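Long-range contacts in agmatine N-acetyltransferase (Drosophila melanogaster, PDB 7CIW), which catalyses the acetyl-CoA-dependent N-acetylation of agmatine and probably acylates other amines such as dopamine and serotonin: residues 56-62 and 75-79; 105-110 and 186-191; 165-170 and 205-209. The protein carries 1 engineered substitution. All coordinates share one frame. Residues are numbered along the deposited sequence.

Contact 1. Residues 56-62 and 75-79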
loop_
_atom_site.group_PDB
_atom_site.type_symbol
_atom_site.label_atom_id
_atom_site.label_comp_id
_atom_site.label_asym_id
_atom_site.label_seq_id
_atom_site.Cartn_x
_atom_site.Cartn_y
_atom_site.Cartn_z
ATOM N N ASN A 56 -9.524 -5.504 2.776
ATOM C CA ASN A 56 -9.456 -5.538 1.327
ATOM C C ASN A 56 -9.502 -6.943 0.760
ATOM O O ASN A 56 -9.714 -7.097 -0.447
ATOM C CB ASN A 56 -8.178 -4.837 0.849
ATOM C CG ASN A 56 -8.182 -3.389 1.180
ATOM O OD1 ASN A 56 -8.876 -2.595 0.539
ATOM N ND2 ASN A 56 -7.428 -3.017 2.208
ATOM N N VAL A 57 -9.310 -7.965 1.599
ATOM C CA VAL A 57 -9.306 -9.342 1.098
ATOM C C VAL A 57 -10.607 -9.710 0.397
ATOM O O VAL A 57 -10.548 -10.360 -0.657
ATOM C CB VAL A 57 -8.924 -10.311 2.226
ATOM C CG1 VAL A 57 -9.089 -11.762 1.769
ATOM C CG2 VAL A 57 -7.482 -10.038 2.663
ATOM N N PRO A 58 -11.797 -9.311 0.870
ATOM C CA PRO A 58 -13.025 -9.741 0.170
ATOM C C PRO A 58 -13.151 -9.212 -1.247
ATOM O O PRO A 58 -13.956 -9.744 -2.019
ATOM C CB PRO A 58 -14.149 -9.199 1.065
ATOM C CG PRO A 58 -13.523 -9.116 2.421
ATOM C CD PRO A 58 -12.125 -8.632 2.140
ATOM N N PHE A 59 -12.397 -8.172 -1.608
ATOM C CA PHE A 59 -12.447 -7.632 -2.959
ATOM C C PHE A 59 -11.747 -8.513 -3.978
ATOM O O PHE A 59 -11.868 -8.242 -5.174
ATOM C CB PHE A 59 -11.812 -6.243 -3.005
ATOM C CG PHE A 59 -12.507 -5.226 -2.164
ATOM C CD1 PHE A 59 -13.874 -5.030 -2.274
ATOM C CD2 PHE A 59 -11.791 -4.468 -1.250
ATOM C CE1 PHE A 59 -14.515 -4.086 -1.501
ATOM C CE2 PHE A 59 -12.431 -3.526 -0.461
ATOM C CZ PHE A 59 -13.796 -3.334 -0.592
ATOM N N GLY A 60 -11.011 -9.537 -3.551
ATOM C CA GLY A 60 -10.271 -10.333 -4.514
ATOM C C GLY A 60 -9.103 -9.604 -5.126
ATOM O O GLY A 60 -8.643 -9.968 -6.208
ATOM N N THR A 61 -8.615 -8.571 -4.450
ATOM C CA THR A 61 -7.577 -7.699 -4.982
ATOM C C THR A 61 -6.299 -7.798 -4.159
ATOM O O THR A 61 -5.441 -6.910 -4.235
ATOM C CB THR A 61 -8.083 -6.259 -5.018
ATOM O OG1 THR A 61 -8.734 -5.966 -3.778
ATOM C CG2 THR A 61 -9.077 -6.090 -6.152
ATOM N N CYS A 62 -6.163 -8.857 -3.373
ATOM C CA CYS A 62 -5.001 -9.089 -2.529
ATOM C C CYS A 62 -4.331 -10.373 -2.996
ATOM O O CYS A 62 -5.015 -11.381 -3.207
ATOM C CB CYS A 62 -5.426 -9.207 -1.072
ATOM S SG CYS A 62 -6.065 -7.663 -0.414
ATOM N N VAL A 75 0.738 -8.289 -1.785
ATOM C CA VAL A 75 0.207 -6.981 -2.154
ATOM C C VAL A 75 -1.247 -6.903 -1.708
ATOM O O VAL A 75 -2.000 -7.877 -1.811
ATOM C CB VAL A 75 0.374 -6.719 -3.673
ATOM C CG1 VAL A 75 -0.434 -7.732 -4.516
ATOM C CG2 VAL A 75 0.040 -5.253 -4.033
ATOM N N VAL A 76 -1.623 -5.764 -1.143
ATOM C CA VAL A 76 -2.981 -5.522 -0.678
ATOM C C VAL A 76 -3.490 -4.310 -1.436
ATOM O O VAL A 76 -2.846 -3.256 -1.418
ATOM C CB VAL A 76 -3.031 -5.286 0.840
ATOM C CG1 VAL A 76 -4.425 -4.840 1.269
ATOM C CG2 VAL A 76 -2.611 -6.538 1.590
ATOM N N ALA A 77 -4.620 -4.459 -2.118
ATOM C CA ALA A 77 -5.179 -3.364 -2.900
ATOM C C ALA A 77 -6.685 -3.338 -2.697
ATOM O O ALA A 77 -7.300 -4.342 -2.331
ATOM C CB ALA A 77 -4.834 -3.501 -4.387
ATOM N N GLY A 78 -7.280 -2.170 -2.918
ATOM C CA GLY A 78 -8.718 -2.047 -2.859
ATOM C C GLY A 78 -9.233 -0.836 -3.605
ATOM O O GLY A 78 -8.477 0.069 -3.963
ATOM N N PRO A 79 -10.544 -0.792 -3.833
ATOM C CA PRO A 79 -11.133 0.282 -4.638
ATOM C C PRO A 79 -11.292 1.585 -3.876
ATOM O O PRO A 79 -11.423 1.612 -2.648
ATOM C CB PRO A 79 -12.509 -0.288 -5.002
ATOM C CG PRO A 79 -12.870 -1.067 -3.758
ATOM C CD PRO A 79 -11.573 -1.708 -3.303
#
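This is a largely buried loop-to-strand contact: the turn that follows helix 47-54 and leads into strand 62-67 lies along the far end of strand 70-80. Its strongest link is the hydrogen bond from T61 OG1 to A77 O, only 2.6 Å long. The return bond, A77 N to T61 O at 3.3 Å, is weak and bent. Next along, C62 CA comes 3.3 Å from V75 O in a CA-H...O contact, and C62 SG packs on V76 CG1 at 3.7 Å.

At the other end N56 lies over G78, its OD1 3.4 Å from G78 CA. A side chain here would collide with that carboxamide, since an ideal CB would sit about 2.1 Å from N56 OD1, so glycine fits. N56 ND2 is held by L53 O of the preceding helix. The chain then coils tightly (F59 N to N56 O 3.1 Å, G60 N to V57 O 3.0 Å) and turns through G60, whose positive phi suits a glycine. Within this coil the F59 ring lies against P79: CD of P79 lies 3.6 Å from the F59 ring centroid, over the face, a CH-pi contact near the surface.

Strands 62-67 and 70-80 form an antiparallel hairpin of the GNAT sheet, and this loop closes over its open end; strand 70-80 in turn lies beside strand 125-133, which carries the CoA-binding residues L131 and V133.

Contact 2. Residues 105-110 and 186-191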
loop_
_atom_site.group_PDB
_atom_site.type_symbol
_atom_site.label_atom_id
_atom_site.label_comp_id
_atom_site.label_asym_id
_atom_site.label_seq_id
_atom_site.Cartn_x
_atom_site.Cartn_y
_atom_site.Cartn_z
ATOM N N HIS A 105 -3.480 10.167 9.278
ATOM C CA HIS A 105 -3.473 11.601 8.991
ATOM C C HIS A 105 -2.524 11.931 7.840
ATOM O O HIS A 105 -2.842 12.780 6.997
ATOM C CB HIS A 105 -3.133 12.396 10.248
ATOM C CG HIS A 105 -4.341 12.780 11.048
ATOM N ND1 HIS A 105 -4.820 12.018 12.092
ATOM C CD2 HIS A 105 -5.185 13.835 10.937
ATOM C CE1 HIS A 105 -5.893 12.598 12.603
ATOM N NE2 HIS A 105 -6.137 13.700 11.918
ATOM N N LEU A 106 -1.387 11.232 7.745
ATOM C CA LEU A 106 -0.529 11.425 6.578
ATOM C C LEU A 106 -1.201 10.893 5.314
ATOM O O LEU A 106 -1.260 11.586 4.290
ATOM C CB LEU A 106 0.832 10.755 6.783
ATOM C CG LEU A 106 1.753 10.991 5.580
ATOM C CD1 LEU A 106 3.117 11.479 6.015
ATOM C CD2 LEU A 106 1.869 9.775 4.643
ATOM N N LEU A 107 -1.725 9.669 5.367
ATOM C CA LEU A 107 -2.342 9.092 4.175
ATOM C C LEU A 107 -3.530 9.922 3.704
ATOM O O LEU A 107 -3.787 10.040 2.495
ATOM C CB LEU A 107 -2.765 7.652 4.463
ATOM C CG LEU A 107 -1.602 6.671 4.625
ATOM C CD1 LEU A 107 -2.117 5.283 5.012
ATOM C CD2 LEU A 107 -0.769 6.599 3.356
ATOM N N SER A 108 -4.270 10.511 4.642
ATOM C CA SER A 108 -5.420 11.320 4.262
ATOM C C SER A 108 -4.979 12.634 3.633
ATOM O O SER A 108 -5.599 13.103 2.674
ATOM C CB SER A 108 -6.307 11.571 5.484
ATOM O OG SER A 108 -7.340 12.509 5.217
ATOM N N ALA A 109 -3.915 13.248 4.164
ATOM C CA ALA A 109 -3.372 14.433 3.508
ATOM C C ALA A 109 -2.992 14.133 2.063
ATOM O O ALA A 109 -3.254 14.941 1.166
ATOM C CB ALA A 109 -2.166 14.970 4.282
ATOM N N VAL A 110 -2.400 12.961 1.819
ATOM C CA VAL A 110 -2.002 12.589 0.464
ATOM C C VAL A 110 -3.223 12.330 -0.418
ATOM O O VAL A 110 -3.250 12.713 -1.593
ATOM C CB VAL A 110 -1.072 11.362 0.524
ATOM C CG1 VAL A 110 -0.798 10.838 -0.861
ATOM C CG2 VAL A 110 0.226 11.727 1.261
ATOM N N LEU A 186 5.146 14.485 -0.916
ATOM C CA LEU A 186 5.010 15.132 0.383
ATOM C C LEU A 186 6.196 14.716 1.234
ATOM O O LEU A 186 6.341 13.534 1.555
ATOM C CB LEU A 186 3.691 14.751 1.055
ATOM C CG LEU A 186 3.455 15.223 2.490
ATOM C CD1 LEU A 186 3.666 16.723 2.600
ATOM C CD2 LEU A 186 2.039 14.820 2.917
ATOM N N ARG A 187 7.041 15.682 1.605
ATOM C CA ARG A 187 8.200 15.389 2.434
ATOM C C ARG A 187 7.790 15.202 3.885
ATOM O O ARG A 187 6.971 15.958 4.414
ATOM C CB ARG A 187 9.230 16.512 2.348
ATOM C CG ARG A 187 9.759 16.746 0.951
ATOM C CD ARG A 187 10.958 17.691 0.999
ATOM N NE ARG A 187 12.201 16.971 0.727
ATOM C CZ ARG A 187 13.075 16.596 1.657
ATOM N NH1 ARG A 187 12.856 16.873 2.936
ATOM N NH2 ARG A 187 14.172 15.937 1.309
ATOM N N TYR A 188 8.387 14.202 4.536
ATOM C CA TYR A 188 7.968 13.879 5.895
ATOM C C TYR A 188 8.258 15.015 6.860
ATOM O O TYR A 188 7.483 15.234 7.797
ATOM C CB TYR A 188 8.646 12.597 6.379
ATOM C CG TYR A 188 8.239 11.391 5.564
ATOM C CD1 TYR A 188 6.913 11.014 5.473
ATOM C CD2 TYR A 188 9.181 10.652 4.873
ATOM C CE1 TYR A 188 6.535 9.923 4.728
ATOM C CE2 TYR A 188 8.809 9.549 4.123
ATOM C CZ TYR A 188 7.481 9.200 4.055
ATOM O OH TYR A 188 7.095 8.104 3.314
ATOM N N VAL A 189 9.354 15.751 6.649
ATOM C CA VAL A 189 9.655 16.863 7.553
ATOM C C VAL A 189 8.628 17.985 7.452
ATOM O O VAL A 189 8.542 18.823 8.361
ATOM C CB VAL A 189 11.054 17.448 7.292
ATOM C CG1 VAL A 189 12.128 16.428 7.602
ATOM C CG2 VAL A 189 11.174 17.950 5.864
ATOM N N ASP A 190 7.872 18.046 6.360
ATOM C CA ASP A 190 6.882 19.092 6.135
ATOM C C ASP A 190 5.521 18.761 6.728
ATOM O O ASP A 190 4.630 19.615 6.689
ATOM C CB ASP A 190 6.700 19.352 4.629
ATOM C CG ASP A 190 7.943 19.936 3.968
ATOM O OD1 ASP A 190 8.784 20.539 4.677
ATOM O OD2 ASP A 190 8.060 19.814 2.725
ATOM N N HIS A 191 5.318 17.548 7.256
ATOM C CA HIS A 191 3.999 17.117 7.716
ATOM C C HIS A 191 3.957 17.089 9.243
ATOM O O HIS A 191 4.557 16.213 9.871
ATOM C CB HIS A 191 3.611 15.753 7.139
ATOM C CG HIS A 191 2.207 15.360 7.473
ATOM N ND1 HIS A 191 1.116 15.918 6.845
ATOM C CD2 HIS A 191 1.714 14.510 8.403
ATOM C CE1 HIS A 191 0.009 15.411 7.359
ATOM N NE2 HIS A 191 0.345 14.559 8.311
#
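Here helix 99-114 packs against the end of strand 181-187, the outermost strand on this side of the GNAT sheet, and against the short 3-10 turn that follows it. The strand pairs with 208-215 in an antiparallel arrangement that completes the C-terminal part of the fold, and the helix covers it with an apolar face made by L106, A109 and V110, spaced three and four residues apart on one side of the helix.

L186, the first residue, points its side chain at the helix. Its CD2 meets V110 CG2 at 3.9 Å and, more loosely, A109 CB at 4.4 Å, while V110 also reaches V209 on the neighbouring strand. R187 faces the other way and forms a salt bridge with E207. At Y188 the strand gives way to the 3-10 turn. The ring swings back toward the helix and offers its edge to L106, with Y188 CD1 3.9 Å from L106 CD1; its hydroxyl is taken up by T167 O. V189 and D190 carry the chain round the turn, fastened by D190 N to R187 O at 3.0 Å and H191 N to Y188 O at 3.2 Å.

The turn brings the chain back so that H191 points at the helix again. Its ring lies obliquely over the helix surface between L106 and A109. It touches the backbone at L106, where H191 NE2 is 3.7 Å from L106 CA, and a side chain at A109, where H191 CE1 is 3.8 Å from A109 CB.

Contact 3. Residues 165-170 and 205-209. With COA (coenzyme A), chain B; G0R (N-(4-carbamimidamidobutyl)ethanamide), chain C.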
loop_
_atom_site.group_PDB
_atom_site.type_symbol
_atom_site.label_atom_id
_atom_site.label_comp_id
_atom_site.label_asym_id
_atom_site.label_seq_id
_atom_site.Cartn_x
_atom_site.Cartn_y
_atom_site.Cartn_z
ATOM N N ASP A 165 0.791 4.913 -2.947
ATOM C CA ASP A 165 1.598 5.872 -2.186
ATOM C C ASP A 165 2.924 5.213 -1.837
ATOM O O ASP A 165 3.013 4.443 -0.880
ATOM C CB ASP A 165 0.888 6.318 -0.909
ATOM C CG ASP A 165 -0.462 6.960 -1.168
ATOM O OD1 ASP A 165 -0.604 7.676 -2.182
ATOM O OD2 ASP A 165 -1.381 6.755 -0.343
ATOM N N CYS A 166 3.972 5.546 -2.581
ATOM C CA CYS A 166 5.292 4.984 -2.313
ATOM C C CYS A 166 5.939 5.760 -1.174
ATOM O O CYS A 166 6.613 6.776 -1.367
ATOM C CB CYS A 166 6.143 4.999 -3.574
ATOM S SG CYS A 166 5.488 3.935 -4.889
ATOM N N THR A 167 5.685 5.288 0.040
ATOM C CA THR A 167 6.349 5.825 1.215
ATOM C C THR A 167 7.828 5.456 1.237
ATOM O O THR A 167 8.614 6.121 1.920
ATOM C CB THR A 167 5.639 5.305 2.464
ATOM O OG1 THR A 167 5.673 3.875 2.455
ATOM C CG2 THR A 167 4.180 5.752 2.462
ATOM N N SER A 168 8.214 4.430 0.486
ATOM C CA SER A 168 9.574 3.920 0.406
ATOM C C SER A 168 10.152 4.226 -0.971
ATOM O O SER A 168 9.473 4.035 -1.985
ATOM C CB SER A 168 9.575 2.406 0.645
ATOM O OG SER A 168 10.758 1.801 0.159
ATOM N N VAL A 169 11.406 4.700 -1.011
ATOM C CA VAL A 169 12.027 4.996 -2.300
ATOM C C VAL A 169 12.249 3.743 -3.128
ATOM O O VAL A 169 12.326 3.832 -4.357
ATOM C CB VAL A 169 13.377 5.732 -2.141
ATOM C CG1 VAL A 169 13.208 6.991 -1.314
ATOM C CG2 VAL A 169 14.429 4.810 -1.544
ATOM N N TYR A 170 12.373 2.574 -2.496
ATOM C CA TYR A 170 12.503 1.345 -3.278
ATOM C C TYR A 170 11.216 1.039 -4.031
ATOM O O TYR A 170 11.246 0.526 -5.160
ATOM C CB TYR A 170 12.889 0.182 -2.366
ATOM C CG TYR A 170 14.108 0.502 -1.548
ATOM C CD1 TYR A 170 15.314 0.803 -2.171
ATOM C CD2 TYR A 170 14.060 0.527 -0.164
ATOM C CE1 TYR A 170 16.430 1.115 -1.447
ATOM C CE2 TYR A 170 15.188 0.840 0.576
ATOM C CZ TYR A 170 16.367 1.136 -0.078
ATOM O OH TYR A 170 17.499 1.450 0.640
ATOM N N PRO A 205 16.834 6.149 3.479
ATOM C CA PRO A 205 16.721 7.244 2.510
ATOM C C PRO A 205 15.294 7.725 2.222
ATOM O O PRO A 205 15.096 8.486 1.276
ATOM C CB PRO A 205 17.331 6.629 1.252
ATOM C CG PRO A 205 16.935 5.168 1.348
ATOM C CD PRO A 205 16.885 4.830 2.818
ATOM N N HIS A 206 14.318 7.296 3.018
ATOM C CA HIS A 206 12.914 7.594 2.739
ATOM C C HIS A 206 12.587 8.984 3.261
ATOM O O HIS A 206 12.246 9.168 4.429
ATOM C CB HIS A 206 12.024 6.537 3.370
ATOM C CG HIS A 206 12.503 5.148 3.110
ATOM N ND1 HIS A 206 12.558 4.606 1.842
ATOM C CD2 HIS A 206 12.984 4.198 3.948
ATOM C CE1 HIS A 206 13.036 3.377 1.915
ATOM N NE2 HIS A 206 13.303 3.106 3.180
ATOM N N GLU A 207 12.671 9.969 2.374
ATOM C CA GLU A 207 12.456 11.358 2.737
ATOM C C GLU A 207 11.061 11.869 2.423
ATOM O O GLU A 207 10.701 12.947 2.907
ATOM C CB GLU A 207 13.460 12.264 2.013
ATOM C CG GLU A 207 14.904 11.916 2.223
ATOM C CD GLU A 207 15.805 12.783 1.370
ATOM O OE1 GLU A 207 15.702 14.025 1.477
ATOM O OE2 GLU A 207 16.606 12.225 0.587
ATOM N N SER A 208 10.276 11.148 1.625
ATOM C CA SER A 208 8.986 11.657 1.176
ATOM C C SER A 208 8.071 10.493 0.837
ATOM O O SER A 208 8.530 9.370 0.609
ATOM C CB SER A 208 9.142 12.538 -0.058
ATOM O OG SER A 208 9.683 11.759 -1.116
ATOM N N VAL A 209 6.769 10.769 0.795
ATOM C CA VAL A 209 5.812 9.848 0.195
ATOM C C VAL A 209 5.533 10.348 -1.217
ATOM O O VAL A 209 5.152 11.509 -1.424
ATOM C CB VAL A 209 4.525 9.711 1.036
ATOM C CG1 VAL A 209 3.960 11.065 1.448
ATOM C CG2 VAL A 209 3.463 8.848 0.304
HETATM N N1A COA B . 16.369 -2.259 1.099
HETATM C C2A COA B . 17.533 -2.216 0.393
HETATM N N3A COA B . 17.546 -2.519 -0.948
HETATM C C4A COA B . 16.410 -2.863 -1.576
HETATM C C5A COA B . 15.267 -2.910 -0.875
HETATM C C6A COA B . 15.259 -2.599 0.470
HETATM N N6A COA B . 14.279 -2.507 1.629
HETATM N N7A COA B . 14.252 -3.276 -1.697
HETATM C C8A COA B . 14.760 -3.465 -2.923
HETATM N N9A COA B . 16.074 -3.204 -2.847
HETATM C C1B COA B . 17.093 -3.264 -3.719
HETATM C C2B COA B . 17.167 -4.731 -4.210
HETATM O O2B COA B . 17.926 -5.596 -3.277
HETATM C C3B COA B . 17.677 -4.667 -5.456
HETATM O O3B COA B . 19.099 -4.377 -5.517
HETATM P P3B COA B . 20.278 -5.548 -5.604
HETATM O O7A COA B . 19.754 -6.768 -6.336
HETATM O O8A COA B . 21.536 -4.964 -6.254
HETATM O O9A COA B . 20.588 -5.906 -4.158
HETATM C C4B COA B . 17.014 -3.307 -6.073
HETATM O O4B COA B . 16.736 -2.512 -5.048
HETATM C C5B COA B . 15.797 -3.604 -6.915
HETATM O O5B COA B . 15.022 -4.575 -6.225
HETATM P P1A COA B . 13.393 -4.777 -6.569
HETATM O O1A COA B . 12.796 -3.619 -7.373
HETATM O O2A COA B . 13.191 -6.131 -7.234
HETATM O O3A COA B . 12.679 -4.746 -5.094
HETATM P P2A COA B . 11.600 -5.828 -4.491
HETATM O O4A COA B . 12.269 -7.148 -4.249
HETATM O O5A COA B . 10.401 -5.913 -5.407
HETATM O O6A COA B . 11.241 -5.111 -3.055
HETATM C CBP COA B . 9.889 -3.710 -1.800
HETATM C CCP COA B . 10.695 -3.833 -3.067
HETATM C CDP COA B . 8.634 -4.636 -1.948
HETATM C CEP COA B . 9.441 -2.255 -1.599
HETATM C CAP COA B . 10.782 -4.116 -0.629
HETATM O OAP COA B . 11.798 -3.154 -0.485
HETATM C C9P COA B . 10.041 -4.221 0.719
HETATM O O9P COA B . 9.349 -5.149 1.005
HETATM N N8P COA B . 10.238 -3.158 1.684
HETATM C C7P COA B . 9.623 -3.201 3.024
HETATM C C6P COA B . 8.082 -2.814 3.061
HETATM C C5P COA B . 7.944 -1.527 2.286
HETATM O O5P COA B . 8.587 -0.546 2.552
HETATM N N4P COA B . 6.951 -1.553 1.173
HETATM C C3P COA B . 6.701 -0.437 0.274
HETATM C C2P COA B . 6.055 0.763 0.966
HETATM S S1P COA B . 5.680 1.823 -0.464
HETATM C C10 G0R C . -0.232 1.041 6.973
HETATM N N12 G0R C . 0.720 1.122 8.074
HETATM C C1 G0R C . 2.219 0.217 -1.118
HETATM C C2 G0R C . 2.503 0.587 0.336
HETATM C C5 G0R C . 2.461 2.326 2.171
HETATM C C6 G0R C . 1.159 2.387 2.973
HETATM C C7 G0R C . 1.350 2.997 4.366
HETATM C C8 G0R C . 1.364 2.003 5.535
HETATM N N4 G0R C . 2.209 1.929 0.795
HETATM N N9 G0R C . 0.062 1.445 5.821
HETATM N N11 G0R C . -1.542 0.480 7.194
HETATM O O3 G0R C . 2.947 -0.222 1.082
HETATM O O HOH W 1 9.296 7.494 -1.620
#
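Most striking is a histidine ring bonded to the first turn of a helix: V169 N donates to H206 ND1 at 3.1 Å, nearly straight at 160°, so ND1 must be the unprotonated nitrogen. S168, at the N-cap, accepts a weak bond from Y170 N through OG at 3.2 Å. The H206 ring sits beside both residues, with CE1 3.3 Å from S168 OG and 3.6 Å from Y170 CE2. P205, which follows a cis peptide bond, packs its CG against V169 CG2 at 3.8 Å.

Residues 165-170 line the ligand sites. COA N1A lies over a face of the Y170 ring, 3.4 Å from Y170 CE2, and T167 OG1, hydrogen-bonded to E34, passes 3.5 Å from COA C2P. D165 O receives a weak bond from G0R N4 (3.1 Å), the amide nitrogen of acetylagmatine. The cofactor thiol S1P is 3.7 Å from C166 CA.

Nearer the sheet, a water donates to C166 O (2.8 Å) and S208 O (3.0 Å), filling the gap where the two strands begin to part; V209 CA still approaches C166 O at 3.5 Å.

The contact thus spans the end of strand 161-166, the start of helix 169-177 and the start of the antiparallel strand 208-215, with helix 99-114 packed on D165 and V209, and P35 of helix 35-38 touching S168 and H206.

Contacts 2 and 3 form one continuous region, their centres about 11 Å apart. Strands 181-187 and 208-215 are neighbours in the sheet, and the two contacts meet through the salt bridge R187 NH2 to E207 OE1 (2.5 Å) and the probable hydrogen bond Y188 OH to T167 O (2.9 Å). Contact 1 lies on the opposite side of the chain's centre, about 22 Å from contact 3 and about 24 Å from contact 2 between centres, joined to them through the same sheet. Contact 3 lines the ligand sites directly. The side chain of V75 in contact 1 is about 7 Å from the bound G0R (acetylagmatine), and the side chain of L106 in contact 2 is also about 7 Å from G0R.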